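Long-range contacts in hypothetical protein Atu0636 (Agrobacterium tumefaciens, PDB 2OZV), which is predicted to be an O-methyltransferase, probably transferring a methyl group from S-adenosylmethionine to a substrate that is not known: residues 23-28 against 47-52; 41-46 against 154-159; 54-59 against 86-91; 62-67 against 93-98; 167-172 against 204-209. All blocks are in the same frame, centred on the assembly; numbering follows the deposited sequence. Where two conformers were deposited one is given.

Interaction 1. Residues 23-28 against 47-52; sequences MDAMLL and AGAAGM
Ala25 and Ala50 bring two alanine-bearing helix surfaces almost to backbone contact, their CA atoms lying 4.2 Å apart. The methyl group of Ala25 rests on the first turn of helix 49-57: its CB is 3.6 Å from Ala50 N and 4.1 Å from Ala50 CB. On the buried flank Leu28 extends the contact. With CG anti to the backbone N (chi1 176°), this leucine sends CD2 alongside Ala50 CB at 3.8 Å, while its other branch lies against Ser167 of the central sheet; Ala50 is pressed in turn onto Ile120 of strand 116-121. Helix 49-57 is the one that follows the glycine-rich turn after the first strand of a Rossmann-like methyltransferase fold, and helix 24-30 packs on the same side of the sheet. Gly48 sits at the N-cap of helix 49-57, its carbonyl accepting Met52 N one turn on, and Gly51 N is tied to Asp42 OD2 at the end of that strand. Toward solvent the contact has fewer partners. There Ala25 CB still meets Ala49 CB closely, methyl to methyl at 3.7 Å, but Ala49 itself is exposed.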
# COMPACT_ATOMS: atom_id res chain seq x y z
N MSE B 23 -6.03 18.54 -9.94
CA MSE B 23 -5.74 18.10 -8.54
C MSE B 23 -4.52 17.16 -8.46
O MSE B 23 -3.70 17.31 -7.56
CB MSE B 23 -6.96 17.47 -7.88
CG MSE B 23 -6.79 16.02 -7.53
SE MSE B 23 -8.17 15.32 -6.34
CE MSE B 23 -7.71 16.35 -4.71
N ASP B 24 -4.39 16.22 -9.41
CA ASP B 24 -3.21 15.33 -9.44
C ASP B 24 -1.95 16.19 -9.54
O ASP B 24 -0.97 15.94 -8.86
CB ASP B 24 -3.25 14.35 -10.64
CG ASP B 24 -4.18 13.15 -10.40
OD1 ASP B 24 -4.89 13.09 -9.38
OD2 ASP B 24 -4.18 12.25 -11.27
N ALA B 25 -1.97 17.19 -10.43
CA ALA B 25 -0.77 17.99 -10.66
C ALA B 25 -0.39 18.78 -9.43
O ALA B 25 0.80 18.87 -9.10
CB ALA B 25 -0.96 18.95 -11.87
N MSE B 26 -1.37 19.33 -8.70
CA MSE B 26 -1.04 20.12 -7.51
C MSE B 26 -0.49 19.23 -6.39
O MSE B 26 0.44 19.61 -5.68
CB MSE B 26 -2.23 20.95 -6.99
CG MSE B 26 -2.92 21.81 -8.04
SE MSE B 26 -1.79 23.17 -8.91
CE MSE B 26 -2.26 22.67 -10.74
N LEU B 27 -1.08 18.05 -6.22
CA LEU B 27 -0.60 17.11 -5.20
C LEU B 27 0.81 16.64 -5.53
O LEU B 27 1.70 16.61 -4.68
CB LEU B 27 -1.53 15.91 -5.10
CG LEU B 27 -2.88 16.19 -4.42
CD1 LEU B 27 -3.81 14.98 -4.60
CD2 LEU B 27 -2.64 16.47 -2.94
N LEU B 28 1.02 16.29 -6.80
CA LEU B 28 2.34 15.87 -7.24
C LEU B 28 3.39 16.96 -7.02
O LEU B 28 4.47 16.69 -6.45
CB LEU B 28 2.29 15.42 -8.72
CG LEU B 28 3.68 15.06 -9.28
CD1 LEU B 28 4.46 13.91 -8.55
CD2 LEU B 28 3.53 14.71 -10.80
N ALA B 47 0.43 18.38 -19.76
CA ALA B 47 0.91 19.47 -20.56
C ALA B 47 1.74 20.37 -19.65
O ALA B 47 1.71 21.60 -19.79
CB ALA B 47 -0.24 20.23 -21.08
N GLY B 48 2.46 19.74 -18.73
CA GLY B 48 3.31 20.43 -17.75
C GLY B 48 2.68 21.09 -16.53
O GLY B 48 3.36 21.86 -15.85
N ALA B 49 1.41 20.79 -16.23
CA ALA B 49 0.73 21.41 -15.09
C ALA B 49 1.49 21.19 -13.77
O ALA B 49 1.54 22.08 -12.94
CB ALA B 49 -0.70 20.89 -14.98
N ALA B 50 2.04 19.99 -13.58
CA ALA B 50 2.75 19.69 -12.30
C ALA B 50 4.04 20.53 -12.23
O ALA B 50 4.31 21.24 -11.24
CB ALA B 50 3.08 18.21 -12.17
N GLY B 51 4.85 20.44 -13.28
CA GLY B 51 6.10 21.25 -13.33
C GLY B 51 5.82 22.73 -13.18
O GLY B 51 6.59 23.47 -12.51
N MSE B 52 4.74 23.23 -13.79
CA MSE B 52 4.38 24.64 -13.64
C MSE B 52 4.02 24.97 -12.20
O MSE B 52 4.40 26.03 -11.70
CB MSE B 52 3.25 25.04 -14.60
CG MSE B 52 3.71 24.89 -16.02
SE MSE B 52 2.30 25.42 -17.30
CE MSE B 52 2.97 24.32 -18.80

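Interaction 2. Residues 41-46 against 154-159; sequences ADLGAG and RTASAI
Ile159 reaches Leu43 because its CG1 is placed between the backbone N and the carbonyl carbon (chi1 71°) and the chain then runs straight on to CD1 (chi2 178°). Leu43 answers with CG beside its own backbone N (chi1 -64°), which turns both methyl branches toward helix 148-159. The two side chains run antiparallel, each passing the other's flank. Ile159 CD1 lies 4.0 Å from Leu43 CD2 and equally 4.0 Å from Ala41 CB, so one methyl group touches both Ala41 and Leu43, at and just beyond the strand end. The other branch of the leucine, CD1, leans on the helix itself, 4.4 Å from Ala156 CB and at the same separation from Thr155 CG2. The threonine thus offers its methyl to the leucine, while its OG1 is hydrogen-bonded to Val99 O. All five touching residues are buried, and the contact is wholly apolar, with distances of ordinary rather than tight packing. Tyr66 and Met121, from the neighbouring strands, flank Leu43. Strand 38-42 running into a glycine-rich turn (Gly44, Gly46), with helix 148-159 packed against the strand and turn, is consistent with the cofactor-binding end of class I S-adenosylmethionine-dependent methyltransferases.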
# COMPACT_ATOMS: atom_id res chain seq x y z
N ALA B 41 12.95 17.59 -13.32
CA ALA B 41 12.40 17.05 -14.57
C ALA B 41 10.97 16.58 -14.34
O ALA B 41 10.71 15.87 -13.36
CB ALA B 41 13.26 15.88 -15.09
N ASP B 42 10.07 16.97 -15.25
CA ASP B 42 8.68 16.49 -15.25
C ASP B 42 8.57 15.57 -16.45
O ASP B 42 8.64 16.04 -17.60
CB ASP B 42 7.74 17.72 -15.33
CG ASP B 42 6.24 17.37 -15.29
OD1 ASP B 42 5.88 16.19 -15.41
OD2 ASP B 42 5.44 18.34 -15.21
N LEU B 43 8.45 14.27 -16.20
CA LEU B 43 8.47 13.26 -17.27
C LEU B 43 7.12 13.17 -17.93
O LEU B 43 6.93 12.52 -18.96
CB LEU B 43 8.94 11.89 -16.78
CG LEU B 43 10.37 11.77 -16.27
CD1 LEU B 43 10.71 10.29 -16.10
CD2 LEU B 43 11.39 12.46 -17.17
N GLY B 44 6.18 13.83 -17.26
CA GLY B 44 5.02 14.46 -17.85
C GLY B 44 4.02 13.63 -18.59
O GLY B 44 4.16 13.38 -19.78
N ALA B 45 3.01 13.18 -17.87
CA ALA B 45 1.80 12.80 -18.55
C ALA B 45 0.91 13.98 -18.24
O ALA B 45 0.41 14.16 -17.12
CB ALA B 45 1.24 11.51 -18.03
N GLY B 46 0.77 14.83 -19.25
CA GLY B 46 0.08 16.10 -19.13
C GLY B 46 0.79 17.13 -19.99
O GLY B 46 1.63 16.81 -20.83
N ARG B 154 13.18 3.64 -14.59
CA ARG B 154 14.53 3.43 -15.10
C ARG B 154 15.13 4.76 -15.59
O ARG B 154 16.25 5.11 -15.22
CB ARG B 154 14.55 2.41 -16.24
CG ARG B 154 15.93 2.01 -16.73
CD ARG B 154 15.82 1.07 -17.95
NE ARG B 154 15.17 1.79 -19.04
CZ ARG B 154 14.06 1.41 -19.66
NH1 ARG B 154 13.45 0.27 -19.33
NH2 ARG B 154 13.55 2.17 -20.63
N THR B 155 14.39 5.50 -16.41
CA THR B 155 14.85 6.82 -16.87
C THR B 155 15.04 7.79 -15.70
O THR B 155 16.06 8.48 -15.63
CB THR B 155 13.90 7.38 -17.94
OG1 THR B 155 13.99 6.53 -19.11
CG2 THR B 155 14.26 8.86 -18.31
N ALA B 156 14.08 7.83 -14.77
CA ALA B 156 14.17 8.75 -13.62
C ALA B 156 15.48 8.52 -12.87
O ALA B 156 16.15 9.48 -12.49
CB ALA B 156 12.95 8.61 -12.65
N SER B 157 15.82 7.26 -12.64
CA SER B 157 17.07 6.92 -11.98
C SER B 157 18.27 7.39 -12.80
O SER B 157 19.19 8.00 -12.24
CB SER B 157 17.14 5.41 -11.71
OG SER B 157 18.37 5.08 -11.07
N ALA B 158 18.27 7.15 -14.11
CA ALA B 158 19.44 7.50 -14.94
C ALA B 158 19.74 9.01 -14.94
O ALA B 158 20.91 9.41 -14.98
CB ALA B 158 19.24 7.02 -16.34
N ILE B 159 18.69 9.82 -14.90
CA ILE B 159 18.83 11.28 -15.06
C ILE B 159 18.95 12.02 -13.74
O ILE B 159 19.07 13.27 -13.71
CB ILE B 159 17.68 11.89 -15.92
CG1 ILE B 159 16.34 11.87 -15.14
CG2 ILE B 159 17.55 11.15 -17.28
CD1 ILE B 159 15.17 12.51 -15.94

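Interaction 3. Residues 54-59 against 86-91; sequences VAARLE and AAFSAR
Arg91 delivers its guanidinium group to the last turn of helix 49-57, where hydrogen bonds to main-chain carbonyls form the polar half of the contact. Arg91 NH2 bonds to Ala55 O, 2.9 Å long with an N-H...O angle of 155°. Ala55 O lies close to the guanidinium plane, yet seen from the carbonyl the donor stands 38° above the peptide plane. Arg91 NH1 adds a weak bond to the same oxygen at 3.3 Å and another weak one to Leu58 O at 2.9 Å, and it also reaches Ala61 O. A bend at chi3 (-80°) turns the guanidinium back over the helix end.

A carbonyl oxygen over the guanidinium face is the second element. Glu59 O sits 3.1 Å above one face, near the rim, too poorly angled to count as a hydrogen-bond acceptor, while Phe88 O lies further off over the opposite face. The carboxylate of Glu59 stays apart, OE2 being 5.9 Å from Arg91 NH2.

Apolar packing makes up the rest. Phe88 lays one ring face over the backbone at Ala56 N; its CD2 is 3.8 Å from Ala56 CB, and CD1 approaches Ala55 CB obliquely at 3.9 Å. The ring also touches Met52, one turn back along the helix.

Arg91 gathers one carbonyl of the last helical turn and others of the segment just after it. Its positive charge probably offsets the partial negative charge there, and it fastens the loop leading into strand 92-96 to the end of helix 49-57.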
# COMPACT_ATOMS: atom_id res chain seq x y z
N VAL B 54 5.12 23.46 -9.52
CA VAL B 54 6.38 23.48 -8.77
C VAL B 54 7.08 24.85 -8.98
O VAL B 54 7.45 25.53 -8.02
CB VAL B 54 7.35 22.37 -9.24
CG1 VAL B 54 8.69 22.54 -8.51
CG2 VAL B 54 6.77 20.98 -8.96
N ALA B 55 7.20 25.28 -10.24
CA ALA B 55 7.91 26.55 -10.54
C ALA B 55 7.21 27.76 -9.92
O ALA B 55 7.86 28.71 -9.46
CB ALA B 55 8.07 26.74 -12.06
N ALA B 56 5.87 27.73 -9.90
CA ALA B 56 5.09 28.83 -9.34
C ALA B 56 5.39 29.02 -7.85
O ALA B 56 5.47 30.15 -7.37
CB ALA B 56 3.59 28.61 -9.57
N ARG B 57 5.57 27.90 -7.13
CA ARG B 57 5.80 27.92 -5.69
C ARG B 57 7.29 28.14 -5.32
O ARG B 57 7.62 28.84 -4.36
CB ARG B 57 5.30 26.60 -5.07
CG ARG B 57 5.49 26.52 -3.55
CD ARG B 57 4.81 25.29 -2.94
NE ARG B 57 5.17 24.07 -3.67
CZ ARG B 57 6.26 23.33 -3.45
NH1 ARG B 57 7.12 23.68 -2.49
NH2 ARG B 57 6.49 22.26 -4.20
N LEU B 58 8.17 27.55 -6.12
CA LEU B 58 9.60 27.53 -5.83
C LEU B 58 10.38 28.43 -6.78
O LEU B 58 10.71 28.03 -7.91
CB LEU B 58 10.13 26.10 -5.89
CG LEU B 58 9.63 25.16 -4.80
CD1 LEU B 58 10.26 23.78 -5.02
CD2 LEU B 58 9.95 25.69 -3.36
N GLU B 59 10.67 29.65 -6.32
CA GLU B 59 11.26 30.65 -7.20
C GLU B 59 12.63 30.26 -7.75
O GLU B 59 13.02 30.74 -8.81
CB GLU B 59 11.30 32.03 -6.51
CG GLU B 59 9.91 32.65 -6.54
CD GLU B 59 9.80 33.93 -5.75
OE1 GLU B 59 9.78 33.86 -4.49
OE2 GLU B 59 9.72 35.00 -6.38
N ALA B 86 3.15 33.87 -16.70
CA ALA B 86 4.30 34.69 -17.07
C ALA B 86 5.31 34.92 -15.94
O ALA B 86 6.48 35.15 -16.20
CB ALA B 86 3.85 36.03 -17.69
N ALA B 87 4.85 34.88 -14.69
CA ALA B 87 5.75 35.12 -13.56
C ALA B 87 6.86 34.05 -13.43
O ALA B 87 7.95 34.36 -12.93
CB ALA B 87 4.97 35.22 -12.27
N PHE B 88 6.61 32.83 -13.89
CA PHE B 88 7.57 31.73 -13.69
C PHE B 88 7.95 31.00 -14.98
O PHE B 88 8.80 30.13 -14.97
CB PHE B 88 7.01 30.72 -12.69
CG PHE B 88 5.70 30.11 -13.12
CD1 PHE B 88 5.68 29.08 -14.06
CD2 PHE B 88 4.50 30.61 -12.63
CE1 PHE B 88 4.46 28.54 -14.51
CE2 PHE B 88 3.27 30.08 -13.06
CZ PHE B 88 3.26 29.03 -13.99
N SER B 89 7.28 31.32 -16.08
CA SER B 89 7.46 30.59 -17.34
C SER B 89 8.89 30.59 -17.87
O SER B 89 9.30 29.64 -18.53
CB SER B 89 6.48 31.10 -18.40
OG SER B 89 6.81 32.40 -18.82
N ALA B 90 9.66 31.63 -17.55
CA ALA B 90 11.06 31.72 -18.00
C ALA B 90 11.89 30.57 -17.45
O ALA B 90 12.92 30.22 -18.03
CB ALA B 90 11.67 33.04 -17.58
N ARG B 91 11.45 30.00 -16.34
CA ARG B 91 12.18 28.93 -15.67
C ARG B 91 11.72 27.54 -16.09
O ARG B 91 12.11 26.53 -15.49
CB ARG B 91 12.09 29.10 -14.16
CG ARG B 91 12.79 30.36 -13.69
CD ARG B 91 12.77 30.45 -12.20
NE ARG B 91 11.50 30.94 -11.66
CZ ARG B 91 10.67 30.21 -10.93
NH1 ARG B 91 10.93 28.93 -10.66
NH2 ARG B 91 9.57 30.79 -10.45

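Interaction 4. Residues 62-67 against 93-98; sequences EVTLYE and EVLEAD
Tyr66 and Leu95 run alongside each other off two neighbouring parallel strands, 61-67 and 92-96. With helix 70-80 connecting them in the chain, these strands form a beta-alpha-beta unit of the Rossmann-like sheet, and strand 92-96 is outermost at this end within the chain. Five backbone hydrogen bonds join them, from Glu93 N to Val63 O at one end to Ala97 N to Glu67 O at the other; the shortest, Leu65 N to Glu93 O, measures 2.7 Å.

On the face that carries Thr64 and Tyr66, the isobutyl group of Leu95 is the hub. Its CD1 meets Tyr66 CE1 at 3.8 Å, approaching the ring obliquely, and comes within 3.6 Å of Thr64 CG2, the methyl that crosses it at an angle. Ala97 CB also meets this ring obliquely, 3.7 Å from Tyr66 CD1. Having CG beside its backbone N (chi1 -68°), the tyrosine directs its hydroxyl to Gly110 O.

The other face turns to helix 70-80, where Leu80 packs on Val94. Leu65 meets that valine at a slant, CD1 to Val94 CG2 at 4.0 Å. Here Glu67 bends at chi2 (-71°), which folds its carboxylate back beside Ala47 in the glycine-rich turn. An acidic residue at the end of the second strand commonly holds the cofactor ribose in class I methyltransferases, and Glu67 occupies a comparable place.

At the solvent edge Glu93 stretches out next to Thr64, and a water bridges them: it lies 2.7 Å from Thr64 OG1 and gives a weak hydrogen bond to Glu93 OE1 at 3.3 Å.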
# COMPACT_ATOMS: atom_id res chain seq x y z
N GLU B 62 14.39 25.21 -11.42
CA GLU B 62 14.59 25.30 -12.85
C GLU B 62 13.98 24.03 -13.37
O GLU B 62 14.44 22.94 -13.05
CB GLU B 62 16.08 25.39 -13.11
CG GLU B 62 16.55 25.23 -14.51
CD GLU B 62 18.07 25.47 -14.62
OE1 GLU B 62 18.84 25.05 -13.73
OE2 GLU B 62 18.50 26.06 -15.59
N VAL B 63 12.92 24.17 -14.15
CA VAL B 63 12.09 23.01 -14.54
C VAL B 63 12.25 22.63 -16.01
O VAL B 63 12.24 23.52 -16.87
CB VAL B 63 10.59 23.22 -14.19
CG1 VAL B 63 9.70 22.05 -14.67
CG2 VAL B 63 10.45 23.46 -12.67
N THR B 64 12.38 21.33 -16.28
CA THR B 64 12.40 20.83 -17.64
C THR B 64 11.19 19.93 -17.81
O THR B 64 11.05 18.94 -17.08
CB THR B 64 13.69 20.06 -17.97
OG1 THR B 64 14.81 20.91 -17.72
CG2 THR B 64 13.76 19.64 -19.46
N LEU B 65 10.34 20.27 -18.78
CA LEU B 65 9.16 19.46 -19.08
C LEU B 65 9.47 18.59 -20.29
O LEU B 65 9.86 19.10 -21.35
CB LEU B 65 7.91 20.33 -19.36
CG LEU B 65 7.38 21.42 -18.40
CD1 LEU B 65 6.18 22.18 -19.00
CD2 LEU B 65 7.01 20.84 -17.00
N TYR B 66 9.28 17.28 -20.14
CA TYR B 66 9.48 16.36 -21.27
C TYR B 66 8.17 15.87 -21.85
O TYR B 66 7.30 15.38 -21.13
CB TYR B 66 10.33 15.15 -20.86
CG TYR B 66 11.76 15.52 -20.55
CD1 TYR B 66 12.71 15.63 -21.58
CD2 TYR B 66 12.18 15.73 -19.23
CE1 TYR B 66 14.05 15.95 -21.31
CE2 TYR B 66 13.54 16.06 -18.94
CZ TYR B 66 14.45 16.15 -19.99
OH TYR B 66 15.77 16.48 -19.75
N GLU B 67 8.04 15.98 -23.17
CA GLU B 67 6.87 15.51 -23.91
C GLU B 67 7.34 14.57 -25.02
O GLU B 67 8.32 14.88 -25.71
CB GLU B 67 6.13 16.70 -24.55
CG GLU B 67 5.66 17.78 -23.57
CD GLU B 67 4.50 17.33 -22.69
OE1 GLU B 67 4.07 16.17 -22.77
OE2 GLU B 67 4.01 18.16 -21.90
N GLU B 93 11.49 24.89 -19.28
CA GLU B 93 11.94 24.58 -20.63
C GLU B 93 11.17 23.35 -21.08
O GLU B 93 11.10 22.40 -20.32
CB GLU B 93 13.42 24.23 -20.59
CG GLU B 93 14.03 24.02 -21.96
CD GLU B 93 15.52 23.62 -21.86
OE1 GLU B 93 16.08 23.47 -20.76
OE2 GLU B 93 16.11 23.45 -22.94
N VAL B 94 10.60 23.37 -22.28
CA VAL B 94 9.86 22.20 -22.76
C VAL B 94 10.72 21.52 -23.81
O VAL B 94 11.13 22.16 -24.79
CB VAL B 94 8.52 22.62 -23.42
CG1 VAL B 94 7.76 21.40 -23.95
CG2 VAL B 94 7.69 23.43 -22.43
N LEU B 95 10.98 20.22 -23.61
CA LEU B 95 11.76 19.43 -24.56
C LEU B 95 10.95 18.26 -25.07
O LEU B 95 10.20 17.65 -24.34
CB LEU B 95 13.04 18.90 -23.93
CG LEU B 95 14.06 19.94 -23.45
CD1 LEU B 95 15.20 19.25 -22.70
CD2 LEU B 95 14.59 20.79 -24.60
N GLU B 96 11.13 17.98 -26.36
CA GLU B 96 10.58 16.78 -26.97
C GLU B 96 11.53 15.61 -26.72
O GLU B 96 12.67 15.65 -27.18
CB GLU B 96 10.53 16.99 -28.47
CG GLU B 96 9.18 17.06 -29.06
CD GLU B 96 9.27 17.15 -30.56
OE1 GLU B 96 9.21 16.10 -31.24
OE2 GLU B 96 9.40 18.29 -31.05
N ALA B 97 11.07 14.58 -26.03
CA ALA B 97 11.90 13.40 -25.79
C ALA B 97 11.05 12.22 -25.41
O ALA B 97 10.11 12.35 -24.64
CB ALA B 97 12.93 13.66 -24.69
N ASP B 98 11.41 11.06 -25.93
CA ASP B 98 10.78 9.81 -25.53
C ASP B 98 11.48 9.37 -24.24
O ASP B 98 12.65 9.00 -24.27
CB ASP B 98 11.00 8.78 -26.64
CG ASP B 98 10.46 7.41 -26.28
OD1 ASP B 98 9.99 7.18 -25.14
OD2 ASP B 98 10.48 6.55 -27.19
O HOH W 1 17.17 20.89 -18.99

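Interaction 5. Residues 167-172 against 204-209; sequences SLISRP and RMLVTA
Strand 204-211 is the antiparallel member of an otherwise largely parallel methyltransferase sheet, and its pairing with strand 164-170 through Leu168-Val207 and Ser170-Met205 is the reversal characteristic of the class I fold. Each of these two hydrogen-bonded pairs is closed by two backbone bonds, among them Leu168 N to Val207 O at 2.8 Å and Ser170 N to Met205 O at 2.9 Å. On the face that turns to helix 24-30, Ile169 crosses Leu206 at a slant: CG1 and CD1 both touch Leu206 CD2, CG1 at 3.7 Å. Ile169 CG1 is anti to the backbone N (chi1 -172°), which lays this branch over the leucine; Leu27 and Leu28 of the helix cover it. On the opposite face Leu168 and Val207 run alongside one another, Leu168 CG 3.8 Å from Val207 CB, with Leu168 also packing on Ile178. Beyond the end of strand 164-170, Pro172 packs against Phe219 of the second subunit and against selenomethionine Met205, whose SE lies 4.0 Å from Pro172 CA; a bend at chi3 (68°) turns CE back toward Ser170. Arg204 keeps its aliphatic part over the strand end, CD 3.6 Å from Ser170 O, while its NE makes a salt bridge with Asp24 OD1.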
# COMPACT_ATOMS: atom_id res chain seq x y z
N SER B 167 9.40 11.64 -7.29
CA SER B 167 8.04 11.90 -6.81
C SER B 167 7.03 11.46 -7.85
O SER B 167 7.20 11.73 -9.05
CB SER B 167 7.78 13.39 -6.51
OG SER B 167 8.71 13.86 -5.54
N LEU B 168 5.97 10.79 -7.40
CA LEU B 168 4.95 10.39 -8.34
C LEU B 168 3.56 10.34 -7.73
O LEU B 168 3.38 10.26 -6.51
CB LEU B 168 5.31 9.04 -8.96
CG LEU B 168 5.26 7.78 -8.15
CD1 LEU B 168 3.81 7.21 -8.05
CD2 LEU B 168 6.20 6.71 -8.77
N ILE B 169 2.57 10.42 -8.61
CA ILE B 169 1.18 10.18 -8.22
C ILE B 169 0.61 9.12 -9.15
O ILE B 169 0.92 9.09 -10.36
CB ILE B 169 0.33 11.49 -8.18
CG1 ILE B 169 -1.05 11.22 -7.57
CG2 ILE B 169 0.28 12.14 -9.58
CD1 ILE B 169 -1.88 12.46 -7.32
N SER B 170 -0.24 8.25 -8.60
CA SER B 170 -0.82 7.17 -9.39
C SER B 170 -2.12 6.71 -8.73
O SER B 170 -2.50 7.24 -7.67
CB SER B 170 0.15 5.99 -9.48
OG SER B 170 0.27 5.33 -8.23
N ARG B 171 -2.80 5.75 -9.37
CA ARG B 171 -3.89 4.99 -8.75
C ARG B 171 -3.27 4.10 -7.67
O ARG B 171 -2.11 3.70 -7.80
CB ARG B 171 -4.60 4.09 -9.78
CG ARG B 171 -5.00 4.75 -11.08
CD ARG B 171 -5.83 3.78 -11.95
NE ARG B 171 -5.19 2.48 -12.19
CZ ARG B 171 -5.58 1.61 -13.12
NH1 ARG B 171 -4.95 0.44 -13.27
NH2 ARG B 171 -6.61 1.90 -13.91
N PRO B 172 -4.02 3.80 -6.60
CA PRO B 172 -3.48 2.85 -5.59
C PRO B 172 -3.20 1.45 -6.18
O PRO B 172 -2.27 0.76 -5.73
CB PRO B 172 -4.60 2.78 -4.54
CG PRO B 172 -5.27 4.17 -4.67
CD PRO B 172 -5.34 4.34 -6.19
N ARG B 204 -6.22 7.95 -4.97
CA ARG B 204 -4.90 8.22 -5.51
C ARG B 204 -3.84 7.82 -4.50
O ARG B 204 -4.15 7.51 -3.33
CB ARG B 204 -4.72 9.71 -5.89
CG ARG B 204 -5.59 10.18 -7.07
CD ARG B 204 -5.07 9.66 -8.40
NE ARG B 204 -5.85 10.21 -9.51
CZ ARG B 204 -7.03 9.73 -9.94
NH1 ARG B 204 -7.62 8.69 -9.36
NH2 ARG B 204 -7.64 10.33 -10.98
N MSE B 205 -2.60 7.86 -4.93
CA MSE B 205 -1.48 7.44 -4.12
C MSE B 205 -0.27 8.26 -4.52
O MSE B 205 0.06 8.33 -5.72
CB MSE B 205 -1.19 5.95 -4.33
CG MSE B 205 -0.09 5.48 -3.45
SE MSE B 205 0.10 3.53 -3.83
CE MSE B 205 0.75 3.58 -5.61
N LEU B 206 0.37 8.91 -3.54
CA LEU B 206 1.63 9.65 -3.74
C LEU B 206 2.77 8.74 -3.31
O LEU B 206 2.66 8.03 -2.27
CB LEU B 206 1.66 10.91 -2.85
CG LEU B 206 0.54 11.92 -3.10
CD1 LEU B 206 0.60 13.09 -2.10
CD2 LEU B 206 0.61 12.43 -4.54
N VAL B 207 3.87 8.74 -4.07
CA VAL B 207 5.03 7.98 -3.68
C VAL B 207 6.25 8.87 -3.85
O VAL B 207 6.38 9.55 -4.90
CB VAL B 207 5.21 6.71 -4.52
CG1 VAL B 207 6.47 5.95 -4.04
CG2 VAL B 207 3.95 5.82 -4.45
N THR B 208 7.11 8.92 -2.83
CA THR B 208 8.43 9.58 -2.98
C THR B 208 9.52 8.58 -2.61
O THR B 208 9.28 7.65 -1.84
CB THR B 208 8.61 10.86 -2.12
OG1 THR B 208 8.59 10.54 -0.73
CG2 THR B 208 7.55 11.95 -2.47
N ALA B 209 10.70 8.73 -3.20
CA ALA B 209 11.78 7.76 -2.96
C ALA B 209 13.10 8.48 -3.25
O ALA B 209 13.11 9.53 -3.92
CB ALA B 209 11.59 6.51 -3.84

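In the fold
From the N terminus, interaction 1 opens first and closes a short loop around strand 38-42, bringing helix 24-30 against helix 49-57. Interaction 2 starts within that loop, so the two cross, and it does not close until helix 148-159. Its long span encloses interactions 3 and 4, which cross each other: 54-59 with 86-91 ties a helix end to a loop, 62-67 with 93-98 zips two strands, and Arg91 O bonds to Val63 N where they meet. Asp42 joins interaction 2 to the neighbouring strand of interaction 4. Interaction 5 follows in series, on the other half of the same sheet, linked back to interaction 1 by Asp24 and Arg204.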